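Side-chain contacts in 3-oxoacyl-(Acyl-carrier protein) synthase (PDB 4EFI), which probably catalyses the formation of 3-oxoacyl thioesters on acyl-carrier protein, as a ketoacyl synthase of the thiolase-like KAS III family: residues N204-S209 / K213-A218; L171-A176 / E229-D234; I92-T97 / P132-L137; A304-L309 / L325-F330. One frame throughout, in Å; residues are numbered along the deposited sequence.

Interaction 1 of 4, residues N204-S209 / K213-A218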
loop_
_atom_site.group_PDB
_atom_site.type_symbol
_atom_site.label_atom_id
_atom_site.label_comp_id
_atom_site.label_asym_id
_atom_site.label_seq_id
_atom_site.Cartn_x
_atom_site.Cartn_y
_atom_site.Cartn_z
ATOM N N ASN A 204 -4.743 -11.734 14.505
ATOM C CA ASN A 204 -4.849 -10.358 14.993
ATOM C C ASN A 204 -5.297 -9.352 13.928
ATOM O O ASN A 204 -5.606 -8.207 14.243
ATOM C CB ASN A 204 -3.526 -9.921 15.627
ATOM C CG ASN A 204 -3.200 -10.734 16.838
ATOM O OD1 ASN A 204 -4.100 -11.175 17.552
ATOM N ND2 ASN A 204 -1.914 -10.966 17.080
ATOM N N LEU A 205 -5.352 -9.791 12.681
ATOM C CA LEU A 205 -5.791 -8.938 11.578
ATOM C C LEU A 205 -6.280 -9.891 10.503
ATOM O O LEU A 205 -5.491 -10.516 9.771
ATOM C CB LEU A 205 -4.640 -8.057 11.074
ATOM C CG LEU A 205 -4.999 -6.606 10.758
ATOM C CD1 LEU A 205 -3.746 -5.775 10.416
ATOM C CD2 LEU A 205 -6.028 -6.563 9.639
ATOM N N ILE A 206 -7.606 -10.041 10.438
ATOM C CA ILE A 206 -8.199 -11.166 9.744
ATOM C C ILE A 206 -9.656 -10.867 9.378
ATOM O O ILE A 206 -10.340 -10.162 10.098
ATOM C CB ILE A 206 -8.090 -12.466 10.620
ATOM C CG1 ILE A 206 -8.636 -13.689 9.876
ATOM C CG2 ILE A 206 -8.792 -12.297 11.946
ATOM C CD1 ILE A 206 -8.124 -15.000 10.453
ATOM N N VAL A 207 -10.086 -11.417 8.240
ATOM C CA VAL A 207 -11.520 -11.517 7.932
ATOM C C VAL A 207 -11.917 -12.987 8.213
ATOM O O VAL A 207 -11.517 -13.893 7.483
ATOM C CB VAL A 207 -11.810 -11.133 6.469
ATOM C CG1 VAL A 207 -13.267 -11.350 6.135
ATOM C CG2 VAL A 207 -11.431 -9.681 6.230
ATOM N N PRO A 208 -12.639 -13.251 9.296
ATOM C CA PRO A 208 -12.853 -14.649 9.694
ATOM C C PRO A 208 -13.551 -15.517 8.647
ATOM O O PRO A 208 -13.138 -16.675 8.451
ATOM C CB PRO A 208 -13.698 -14.514 10.961
ATOM C CG PRO A 208 -13.189 -13.237 11.569
ATOM C CD PRO A 208 -13.059 -12.327 10.369
ATOM N N SER A 209 -14.601 -14.992 8.019
ATOM C CA SER A 209 -15.447 -15.759 7.105
ATOM C C SER A 209 -15.451 -15.092 5.746
ATOM O O SER A 209 -15.431 -13.851 5.638
ATOM C CB SER A 209 -16.877 -15.839 7.623
ATOM O OG SER A 209 -16.970 -16.734 8.720
ATOM N N LYS A 213 -11.943 -21.610 4.691
ATOM C CA LYS A 213 -11.819 -22.228 6.007
ATOM C C LYS A 213 -12.178 -21.223 7.090
ATOM O O LYS A 213 -11.263 -20.625 7.661
ATOM C CB LYS A 213 -10.387 -22.751 6.214
ATOM C CG LYS A 213 -10.170 -23.620 7.475
ATOM C CD LYS A 213 -8.710 -24.080 7.636
ATOM C CE LYS A 213 -8.473 -24.860 8.924
ATOM N NZ LYS A 213 -8.997 -26.246 8.833
ATOM N N PRO A 214 -13.498 -21.062 7.390
ATOM C CA PRO A 214 -13.942 -20.036 8.339
ATOM C C PRO A 214 -13.218 -20.160 9.668
ATOM O O PRO A 214 -13.161 -21.235 10.250
ATOM C CB PRO A 214 -15.446 -20.294 8.484
ATOM C CG PRO A 214 -15.686 -21.662 7.934
ATOM C CD PRO A 214 -14.608 -21.899 6.907
ATOM N N TYR A 215 -12.636 -19.056 10.122
ATOM C CA TYR A 215 -12.038 -18.981 11.445
ATOM C C TYR A 215 -13.116 -19.195 12.513
ATOM O O TYR A 215 -14.273 -18.821 12.313
ATOM C CB TYR A 215 -11.402 -17.614 11.604
ATOM C CG TYR A 215 -10.756 -17.334 12.936
ATOM C CD1 TYR A 215 -9.414 -17.620 13.158
ATOM C CD2 TYR A 215 -11.469 -16.731 13.963
ATOM C CE1 TYR A 215 -8.815 -17.333 14.363
ATOM C CE2 TYR A 215 -10.874 -16.451 15.175
ATOM C CZ TYR A 215 -9.558 -16.759 15.372
ATOM O OH TYR A 215 -8.958 -16.465 16.567
ATOM N N ASP A 216 -12.761 -19.857 13.616
ATOM C CA ASP A 216 -13.711 -20.151 14.694
ATOM C C ASP A 216 -13.940 -18.917 15.585
ATOM O O ASP A 216 -13.438 -18.822 16.715
ATOM C CB ASP A 216 -13.219 -21.335 15.530
ATOM C CG ASP A 216 -14.283 -21.878 16.451
ATOM O OD1 ASP A 216 -15.366 -21.264 16.549
ATOM O OD2 ASP A 216 -14.024 -22.923 17.087
ATOM N N ALA A 217 -14.709 -17.975 15.051
ATOM C CA ALA A 217 -14.978 -16.720 15.724
ATOM C C ALA A 217 -15.726 -16.932 17.034
ATOM O O ALA A 217 -15.486 -16.221 18.006
ATOM C CB ALA A 217 -15.764 -15.796 14.802
ATOM N N ALA A 218 -16.622 -17.910 17.065
ATOM C CA ALA A 218 -17.435 -18.149 18.255
ATOM C C ALA A 218 -16.562 -18.516 19.452
ATOM O O ALA A 218 -16.931 -18.269 20.602
ATOM C CB ALA A 218 -18.451 -19.249 17.992
HETATM O O HOH W 1 -15.993 -17.113 11.173
#

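Interaction 2 of 4, residues L171-A176 / E229-D234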
loop_
_atom_site.group_PDB
_atom_site.type_symbol
_atom_site.label_atom_id
_atom_site.label_comp_id
_atom_site.label_asym_id
_atom_site.label_seq_id
_atom_site.Cartn_x
_atom_site.Cartn_y
_atom_site.Cartn_z
ATOM N N LEU A 171 -14.119 4.366 10.889
ATOM C CA LEU A 171 -13.578 5.706 10.741
ATOM C C LEU A 171 -12.193 5.727 10.099
ATOM O O LEU A 171 -11.701 6.786 9.708
ATOM C CB LEU A 171 -13.483 6.356 12.129
ATOM C CG LEU A 171 -14.779 6.761 12.835
ATOM C CD1 LEU A 171 -14.477 7.178 14.260
ATOM C CD2 LEU A 171 -15.477 7.897 12.122
ATOM N N LEU A 172 -11.555 4.571 9.992
ATOM C CA LEU A 172 -10.156 4.490 9.624
ATOM C C LEU A 172 -9.860 4.345 8.137
ATOM O O LEU A 172 -8.973 4.992 7.606
ATOM C CB LEU A 172 -9.524 3.314 10.369
ATOM C CG LEU A 172 -8.043 3.081 10.092
ATOM C CD1 LEU A 172 -7.198 4.267 10.457
ATOM C CD2 LEU A 172 -7.592 1.849 10.868
ATOM N N PHE A 173 -10.603 3.481 7.465
ATOM C CA PHE A 173 -10.216 3.044 6.122
ATOM C C PHE A 173 -10.849 3.834 4.987
ATOM O O PHE A 173 -12.049 4.161 5.004
ATOM C CB PHE A 173 -10.515 1.552 5.933
ATOM C CG PHE A 173 -9.646 0.660 6.774
ATOM C CD1 PHE A 173 -8.320 0.449 6.434
ATOM C CD2 PHE A 173 -10.141 0.050 7.914
ATOM C CE1 PHE A 173 -7.508 -0.383 7.226
ATOM C CE2 PHE A 173 -9.339 -0.762 8.696
ATOM C CZ PHE A 173 -8.036 -0.969 8.357
ATOM N N GLY A 174 -10.028 4.091 3.980
ATOM C CA GLY A 174 -10.459 4.653 2.716
ATOM C C GLY A 174 -10.003 3.748 1.584
ATOM O O GLY A 174 -9.271 2.775 1.813
ATOM N N ASP A 175 -10.409 4.089 0.366
ATOM C CA ASP A 175 -10.144 3.272 -0.810
ATOM C C ASP A 175 -9.254 3.997 -1.818
ATOM O O ASP A 175 -9.376 5.205 -2.007
ATOM C CB ASP A 175 -11.461 2.895 -1.489
ATOM C CG ASP A 175 -12.364 2.067 -0.600
ATOM O OD1 ASP A 175 -11.859 1.429 0.343
ATOM O OD2 ASP A 175 -13.582 2.048 -0.854
ATOM N N ALA A 176 -8.328 3.263 -2.425
ATOM C CA ALA A 176 -7.516 3.788 -3.513
ATOM C C ALA A 176 -6.952 2.657 -4.366
ATOM O O ALA A 176 -6.779 1.543 -3.887
ATOM C CB ALA A 176 -6.386 4.640 -2.960
ATOM N N GLU A 229 -17.945 -11.838 8.659
ATOM C CA GLU A 229 -17.628 -11.533 7.272
ATOM C C GLU A 229 -16.885 -10.217 7.122
ATOM O O GLU A 229 -16.534 -9.833 6.025
ATOM C CB GLU A 229 -18.889 -11.515 6.410
ATOM C CG GLU A 229 -19.495 -12.897 6.154
ATOM C CD GLU A 229 -20.193 -13.487 7.373
ATOM O OE1 GLU A 229 -20.793 -12.725 8.160
ATOM O OE2 GLU A 229 -20.143 -14.727 7.538
ATOM N N CYS A 230 -16.625 -9.539 8.230
ATOM C CA CYS A 230 -15.939 -8.248 8.188
ATOM C C CYS A 230 -14.550 -8.294 8.811
ATOM O O CYS A 230 -14.179 -9.235 9.525
ATOM C CB CYS A 230 -16.786 -7.198 8.902
ATOM S SG CYS A 230 -18.453 -6.973 8.187
ATOM N N LEU A 231 -13.780 -7.262 8.543
ATOM C CA LEU A 231 -12.432 -7.150 9.044
ATOM C C LEU A 231 -12.410 -7.032 10.554
ATOM O O LEU A 231 -13.108 -6.205 11.135
ATOM C CB LEU A 231 -11.775 -5.916 8.422
ATOM C CG LEU A 231 -10.338 -5.630 8.830
ATOM C CD1 LEU A 231 -9.419 -6.711 8.332
ATOM C CD2 LEU A 231 -9.897 -4.254 8.288
ATOM N N PHE A 232 -11.572 -7.872 11.159
ATOM C CA PHE A 232 -11.257 -7.824 12.582
ATOM C C PHE A 232 -9.818 -7.371 12.782
ATOM O O PHE A 232 -8.913 -7.849 12.124
ATOM C CB PHE A 232 -11.442 -9.211 13.216
ATOM C CG PHE A 232 -10.953 -9.286 14.635
ATOM C CD1 PHE A 232 -11.779 -8.898 15.682
ATOM C CD2 PHE A 232 -9.660 -9.707 14.924
ATOM C CE1 PHE A 232 -11.346 -8.938 16.968
ATOM C CE2 PHE A 232 -9.218 -9.747 16.225
ATOM C CZ PHE A 232 -10.061 -9.365 17.252
ATOM N N MET A 233 -9.628 -6.439 13.702
ATOM C CA MET A 233 -8.298 -5.995 14.087
ATOM C C MET A 233 -8.162 -5.958 15.590
ATOM O O MET A 233 -8.981 -5.338 16.280
ATOM C CB MET A 233 -8.027 -4.583 13.569
ATOM C CG MET A 233 -8.273 -4.414 12.118
ATOM S SD MET A 233 -7.922 -2.715 11.573
ATOM C CE MET A 233 -6.151 -2.618 11.842
ATOM N N ASP A 234 -7.124 -6.600 16.111
ATOM C CA ASP A 234 -6.773 -6.478 17.523
ATOM C C ASP A 234 -5.775 -5.334 17.638
ATOM O O ASP A 234 -4.576 -5.517 17.429
ATOM C CB ASP A 234 -6.158 -7.790 18.055
ATOM C CG ASP A 234 -5.942 -7.777 19.558
ATOM O OD1 ASP A 234 -5.588 -6.714 20.088
ATOM O OD2 ASP A 234 -6.131 -8.836 20.199
#

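Interaction 3 of 4, residues I92-T97 / P132-L137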
loop_
_atom_site.group_PDB
_atom_site.type_symbol
_atom_site.label_atom_id
_atom_site.label_comp_id
_atom_site.label_asym_id
_atom_site.label_seq_id
_atom_site.Cartn_x
_atom_site.Cartn_y
_atom_site.Cartn_z
ATOM N N ILE A 92 1.480 -7.228 -12.237
ATOM C CA ILE A 92 1.271 -7.827 -10.928
ATOM C C ILE A 92 0.193 -7.044 -10.209
ATOM O O ILE A 92 0.319 -5.829 -10.080
ATOM C CB ILE A 92 2.571 -7.775 -10.124
ATOM C CG1 ILE A 92 3.713 -8.456 -10.895
ATOM C CG2 ILE A 92 2.375 -8.453 -8.764
ATOM C CD1 ILE A 92 5.076 -8.371 -10.199
ATOM N N PHE A 93 -0.860 -7.726 -9.776
ATOM C CA PHE A 93 -1.978 -7.106 -9.050
ATOM C C PHE A 93 -1.904 -7.502 -7.589
ATOM O O PHE A 93 -2.119 -8.676 -7.229
ATOM C CB PHE A 93 -3.321 -7.547 -9.678
ATOM C CG PHE A 93 -4.555 -6.975 -8.988
ATOM C CD1 PHE A 93 -4.791 -5.621 -8.961
ATOM C CD2 PHE A 93 -5.485 -7.802 -8.393
ATOM C CE1 PHE A 93 -5.943 -5.101 -8.348
ATOM C CE2 PHE A 93 -6.618 -7.293 -7.778
ATOM C CZ PHE A 93 -6.855 -5.956 -7.776
ATOM N N VAL A 94 -1.564 -6.545 -6.743
ATOM C CA VAL A 94 -1.462 -6.751 -5.302
ATOM C C VAL A 94 -2.681 -6.116 -4.664
ATOM O O VAL A 94 -2.897 -4.893 -4.805
ATOM C CB VAL A 94 -0.194 -6.119 -4.733
ATOM C CG1 VAL A 94 -0.141 -6.322 -3.212
ATOM C CG2 VAL A 94 1.024 -6.719 -5.423
ATOM N N SER A 95 -3.486 -6.939 -3.999
ATOM C CA SER A 95 -4.748 -6.495 -3.454
ATOM C C SER A 95 -5.329 -7.564 -2.550
ATOM O O SER A 95 -5.014 -8.754 -2.696
ATOM C CB SER A 95 -5.742 -6.232 -4.570
ATOM O OG SER A 95 -6.989 -5.719 -4.082
ATOM N N GLN A 96 -6.176 -7.147 -1.619
ATOM C CA GLN A 96 -6.965 -8.057 -0.800
ATOM C C GLN A 96 -8.439 -8.073 -1.231
ATOM O O GLN A 96 -9.234 -8.773 -0.612
ATOM C CB GLN A 96 -6.849 -7.635 0.657
ATOM C CG GLN A 96 -5.418 -7.677 1.140
ATOM C CD GLN A 96 -5.215 -7.040 2.485
ATOM O OE1 GLN A 96 -4.792 -7.697 3.424
ATOM N NE2 GLN A 96 -5.479 -5.759 2.569
ATOM N N THR A 97 -8.776 -7.303 -2.272
ATOM C CA THR A 97 -10.163 -7.129 -2.686
ATOM C C THR A 97 -10.338 -7.352 -4.196
ATOM O O THR A 97 -10.793 -6.477 -4.923
ATOM C CB THR A 97 -10.745 -5.780 -2.184
ATOM O OG1 THR A 97 -9.865 -4.688 -2.528
ATOM C CG2 THR A 97 -10.930 -5.823 -0.666
ATOM N N PRO A 132 6.390 -2.427 -0.973
ATOM C CA PRO A 132 7.823 -2.700 -1.172
ATOM C C PRO A 132 8.081 -4.080 -1.762
ATOM O O PRO A 132 9.012 -4.283 -2.512
ATOM C CB PRO A 132 8.420 -2.539 0.230
ATOM C CG PRO A 132 7.462 -1.634 0.913
ATOM C CD PRO A 132 6.108 -2.049 0.416
ATOM N N GLN A 133 7.236 -5.059 -1.419
ATOM C CA GLN A 133 7.361 -6.404 -1.999
ATOM C C GLN A 133 7.076 -6.420 -3.486
ATOM O O GLN A 133 7.764 -7.116 -4.240
ATOM C CB GLN A 133 6.438 -7.395 -1.275
ATOM C CG GLN A 133 6.706 -7.491 0.226
ATOM C CD GLN A 133 6.056 -8.682 0.863
ATOM O OE1 GLN A 133 5.356 -8.548 1.884
ATOM N NE2 GLN A 133 6.319 -9.847 0.325
ATOM N N ALA A 134 6.061 -5.675 -3.908
ATOM C CA ALA A 134 5.757 -5.540 -5.331
ATOM C C ALA A 134 6.909 -4.894 -6.096
ATOM O O ALA A 134 7.257 -5.327 -7.204
ATOM C CB ALA A 134 4.497 -4.729 -5.525
ATOM N N LEU A 135 7.490 -3.845 -5.515
ATOM C CA LEU A 135 8.649 -3.202 -6.131
ATOM C C LEU A 135 9.788 -4.194 -6.291
ATOM O O LEU A 135 10.390 -4.302 -7.355
ATOM C CB LEU A 135 9.131 -2.013 -5.281
ATOM C CG LEU A 135 8.271 -0.750 -5.288
ATOM C CD1 LEU A 135 8.864 0.281 -4.340
ATOM C CD2 LEU A 135 8.159 -0.155 -6.652
ATOM N N TRP A 136 10.099 -4.936 -5.233
ATOM C CA TRP A 136 11.167 -5.909 -5.302
ATOM C C TRP A 136 10.884 -6.968 -6.377
ATOM O O TRP A 136 11.760 -7.272 -7.204
ATOM C CB TRP A 136 11.423 -6.593 -3.947
ATOM C CG TRP A 136 12.248 -7.798 -4.138
ATOM C CD1 TRP A 136 13.559 -7.834 -4.442
ATOM C CD2 TRP A 136 11.782 -9.153 -4.141
ATOM N NE1 TRP A 136 13.962 -9.140 -4.651
ATOM C CE2 TRP A 136 12.878 -9.967 -4.464
ATOM C CE3 TRP A 136 10.538 -9.754 -3.891
ATOM C CZ2 TRP A 136 12.771 -11.364 -4.531
ATOM C CZ3 TRP A 136 10.428 -11.124 -3.974
ATOM C CH2 TRP A 136 11.540 -11.914 -4.292
ATOM N N LEU A 137 9.669 -7.517 -6.387
ATOM C CA LEU A 137 9.385 -8.589 -7.324
ATOM C C LEU A 137 9.501 -8.083 -8.744
ATOM O O LEU A 137 10.090 -8.740 -9.614
ATOM C CB LEU A 137 8.007 -9.183 -7.080
ATOM C CG LEU A 137 7.717 -10.385 -7.972
ATOM C CD1 LEU A 137 8.791 -11.469 -7.849
ATOM C CD2 LEU A 137 6.363 -10.933 -7.589
#

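Interaction 4 of 4, residues A304-L309 / L325-F330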
loop_
_atom_site.group_PDB
_atom_site.type_symbol
_atom_site.label_atom_id
_atom_site.label_comp_id
_atom_site.label_asym_id
_atom_site.label_seq_id
_atom_site.Cartn_x
_atom_site.Cartn_y
_atom_site.Cartn_z
ATOM N N ALA A 304 -2.469 0.370 -0.980
ATOM C CA ALA A 304 -2.276 1.566 -1.803
ATOM C C ALA A 304 -1.603 2.720 -1.073
ATOM O O ALA A 304 -1.267 3.730 -1.706
ATOM C CB ALA A 304 -3.591 2.040 -2.355
ATOM N N SER A 305 -1.412 2.604 0.235
ATOM C CA SER A 305 -1.097 3.784 1.019
ATOM C C SER A 305 0.244 4.418 0.627
ATOM O O SER A 305 0.342 5.638 0.559
ATOM C CB SER A 305 -1.152 3.461 2.507
ATOM O OG SER A 305 -0.077 2.612 2.855
ATOM N N ILE A 306 1.282 3.624 0.392
ATOM C CA ILE A 306 2.572 4.203 0.026
ATOM C C ILE A 306 2.577 4.853 -1.368
ATOM O O ILE A 306 2.990 5.993 -1.520
ATOM C CB ILE A 306 3.725 3.185 0.220
ATOM C CG1 ILE A 306 3.904 2.888 1.712
ATOM C CG2 ILE A 306 5.002 3.728 -0.401
ATOM C CD1 ILE A 306 4.857 1.744 2.020
ATOM N N PRO A 307 2.114 4.143 -2.414
ATOM C CA PRO A 307 2.093 4.828 -3.715
ATOM C C PRO A 307 1.165 6.057 -3.729
ATOM O O PRO A 307 1.470 7.053 -4.385
ATOM C CB PRO A 307 1.639 3.736 -4.702
ATOM C CG PRO A 307 1.026 2.666 -3.862
ATOM C CD PRO A 307 1.784 2.722 -2.542
ATOM N N LEU A 308 0.073 6.021 -2.970
ATOM C CA LEU A 308 -0.816 7.186 -2.878
ATOM C C LEU A 308 -0.078 8.339 -2.195
ATOM O O LEU A 308 -0.154 9.501 -2.628
ATOM C CB LEU A 308 -2.112 6.829 -2.137
ATOM C CG LEU A 308 -3.137 7.967 -2.023
ATOM C CD1 LEU A 308 -3.648 8.420 -3.371
ATOM C CD2 LEU A 308 -4.276 7.502 -1.117
ATOM N N LEU A 309 0.717 8.020 -1.189
ATOM C CA LEU A 309 1.527 9.009 -0.498
ATOM C C LEU A 309 2.529 9.639 -1.484
ATOM O O LEU A 309 2.735 10.863 -1.485
ATOM C CB LEU A 309 2.238 8.344 0.680
ATOM C CG LEU A 309 2.832 9.212 1.766
ATOM C CD1 LEU A 309 1.761 9.972 2.488
ATOM C CD2 LEU A 309 3.575 8.288 2.706
ATOM N N LEU A 325 14.647 7.816 -1.237
ATOM C CA LEU A 325 13.479 7.427 -0.475
ATOM C C LEU A 325 13.638 6.121 0.285
ATOM O O LEU A 325 14.249 5.163 -0.211
ATOM C CB LEU A 325 12.295 7.248 -1.430
ATOM C CG LEU A 325 11.937 8.493 -2.261
ATOM C CD1 LEU A 325 10.833 8.177 -3.242
ATOM C CD2 LEU A 325 11.524 9.620 -1.357
ATOM N N GLY A 326 13.029 6.084 1.469
ATOM C CA GLY A 326 12.825 4.845 2.203
ATOM C C GLY A 326 11.337 4.594 2.309
ATOM O O GLY A 326 10.564 5.538 2.469
ATOM N N MET A 327 10.927 3.336 2.184
ATOM C CA MET A 327 9.506 2.960 2.179
ATOM C C MET A 327 9.327 1.815 3.156
ATOM O O MET A 327 10.129 0.893 3.149
ATOM C CB MET A 327 9.046 2.515 0.791
ATOM C CG MET A 327 9.305 3.539 -0.276
ATOM S SD MET A 327 8.734 2.976 -1.871
ATOM C CE MET A 327 9.417 4.219 -2.971
ATOM N N PHE A 328 8.314 1.887 4.013
ATOM C CA PHE A 328 8.131 0.895 5.077
ATOM C C PHE A 328 6.676 0.518 5.182
ATOM O O PHE A 328 5.851 1.349 5.531
ATOM C CB PHE A 328 8.640 1.465 6.409
ATOM C CG PHE A 328 10.047 1.962 6.331
ATOM C CD1 PHE A 328 11.109 1.069 6.372
ATOM C CD2 PHE A 328 10.310 3.299 6.113
ATOM C CE1 PHE A 328 12.411 1.510 6.240
ATOM C CE2 PHE A 328 11.617 3.749 5.978
ATOM C CZ PHE A 328 12.663 2.850 6.055
ATOM N N GLY A 329 6.384 -0.740 4.872
ATOM C CA GLY A 329 5.037 -1.268 4.948
ATOM C C GLY A 329 4.975 -2.363 5.991
ATOM O O GLY A 329 5.927 -3.117 6.168
ATOM N N PHE A 330 3.863 -2.420 6.709
ATOM C CA PHE A 330 3.682 -3.399 7.768
ATOM C C PHE A 330 2.196 -3.660 7.958
ATOM O O PHE A 330 1.371 -2.797 7.676
ATOM C CB PHE A 330 4.278 -2.846 9.061
ATOM C CG PHE A 330 3.984 -1.391 9.269
ATOM C CD1 PHE A 330 4.737 -0.423 8.630
ATOM C CD2 PHE A 330 2.936 -0.994 10.078
ATOM C CE1 PHE A 330 4.459 0.917 8.807
ATOM C CE2 PHE A 330 2.654 0.346 10.259
ATOM C CZ PHE A 330 3.418 1.301 9.622
#

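Interaction 1 of 4, residues N204-S209 / K213-A218
P208 and Y215 meet where the long loop between strands 205-206 and 232-233 folds back on itself. The two strands form a small antiparallel ribbon at the surface of the chain. Y215 N donates to P208 O at 3.0 Å (N-H...O 163°). P214 CA adds a C-H...O contact to the same oxygen, so two groups converge on it. Beside this bond lies the tight apolar part. P208 CB packs on Y215 CB at 3.9 Å. The Y215 ring leaves CB anti to its own backbone N (chi1 179°), and this brings CD1 of the ring to the last methyl of I206, which meets it obliquely. The two side chains cross at about a right angle. The phenol end leads away from the contact, and Y215 OH is hydrogen-bonded to D220. The other side is looser and wetter. P214 is exposed there, and S209 OG comes no nearer to P214 CB than 3.9 Å. A water completes this side: it donates to Y215 O at 2.7 Å and is hydrogen-bonded to S209 OG at 2.7 Å.

Interaction 2 of 4, residues L171-A176 / E229-D234
F173 meets L231 and M233 in a small, partly buried apolar contact with a Met-aromatic pair at its centre. It joins the loop between helix 167-170 and strand 176-184 to one face of the two-stranded antiparallel ribbon of 205-206 and 232-233. The backbones stay well apart, with F173 CA and L231 CA 10.8 Å from each other. Side chains alone bridge the gap.

F173 and M233 reach for each other from opposite directions. M233 holds CG and SD in an extended line from its CB, then bends at chi3 (66°). Its sulfur thus leads, and it arrives at the rim of the phenyl ring, nearly in the ring plane. SD lies 4.8 Å from the centroid of the F173 ring, 85° off the ring normal. M233 SD is 3.7 Å from F173 CZ and almost as near to CE2. At the edge the sulfur faces ring C-H groups, which is probably mildly favourable.

L231 comes across the aromatic side chain at about a right angle and obliquely to the ring. Within F173's own segment, L172 CD2 lies over one ring face, toward the rim. Outside the contact, F173 O accepts from W59 NE1, and the F173 side chain also touches I158 and N300. On the ribbon side, L205 of the neighbouring strand packs against both L231 and M233. The closest approach of the whole contact is L231 CD2 to F173 CE2, at 3.6 Å.

Interaction 3 of 4, residues I92-T97 / P132-L137
I92 and L137 touch methyl to methyl in the interior of the chain. I92 CB stands back, 5.5 Å from L137 CD2. CG1 is turned anti to the carbonyl carbon (chi1 -56°) and comes nearer, at 4.9 Å from L137 CD2. The chain then runs on extended through chi2, and CD1 makes the contact. I92 CD1 lies 3.9 Å from L137 CD2 and 4.0 Å from L137 CG, so the tip rests on the branch point of the leucine as well as on one methyl. The other branch, I92 CG2, stays 4.8 Å from L137 CD2.

Two residues on, V94 points the same way, and its CG2 meets A134 CB at 4.0 Å. The short alanine lets the helix come close here, with V94 CA and A134 CA 7.3 Å apart. Strands 120-124 and 149-156 are joined through helix 130-143 in a beta-alpha-beta crossover, and strand 90-94 lies between them in the sheet. The helix therefore rides over this middle strand. It is part of the buried helical layer of the thiolase fold, and I124 and L152 of the flanking strands pack on it too.

Past the strand the chemistry turns polar. S95 OG accepts from T97 N at 3.0 Å in an ST turn, and is also hydrogen-bonded to G155 O and D156 OD1.

Interaction 4 of 4, residues A304-L309 / L325-F330
I306 and M327 cross obliquely where helix 305-313 packs on strand 323-331. The helix lies in the connection from strand 266-269 to its parallel neighbour 323-331, a beta-alpha-beta crossover in the C-terminal half of the thiolase fold. The short axes of helix and strand approach to 9.8 Å, and their directions differ by 148°, so they run roughly antiparallel.

I306 does most of the touching, and its two branches do different work. CG1 lies anti to the carbonyl carbon (chi1 -67°) and carries CD1 down to the strand backbone. There CD1 sits 3.7 Å from F328 O and 4.1 Å from G329 N. CD1 rests directly on the backbone at G329, which has no side chain. The second branch, CG2, meets the sulfur of M327 at 4.1 Å. M327 is extended beyond CG, which carries SD out to the CG2 methyl of I306. The F328 side chain turns away from the helix, and its ring meets F269. Y131 of helix 130-143 touches both I306 and M327.

Contacts between the segments are wholly van der Waals. Shape and burial therefore hold helix to strand here, while the strand backbone spends its bonds within the sheet.

Overall arrangement
Interactions 3 and 4 are buried contacts, each packing a helix on a strand, and each uses aliphatic tips or a thioether. They touch through L135 CD1 and M327 SD, 3.7 Å apart, so helix 130-143 of interaction 3 packs on strand 323-331 of interaction 4. Interaction 1 lies at the surface, about 23 Å from the chain centre (centre to centre), and is the one that relies on a backbone hydrogen bond and a water. Interaction 2 is intermediate, partly buried and centred on a sulfur-aromatic pair. It shares the small ribbon with interaction 1 through I206 and F232, and reaches interaction 4 where A176 packs on A304 and L308.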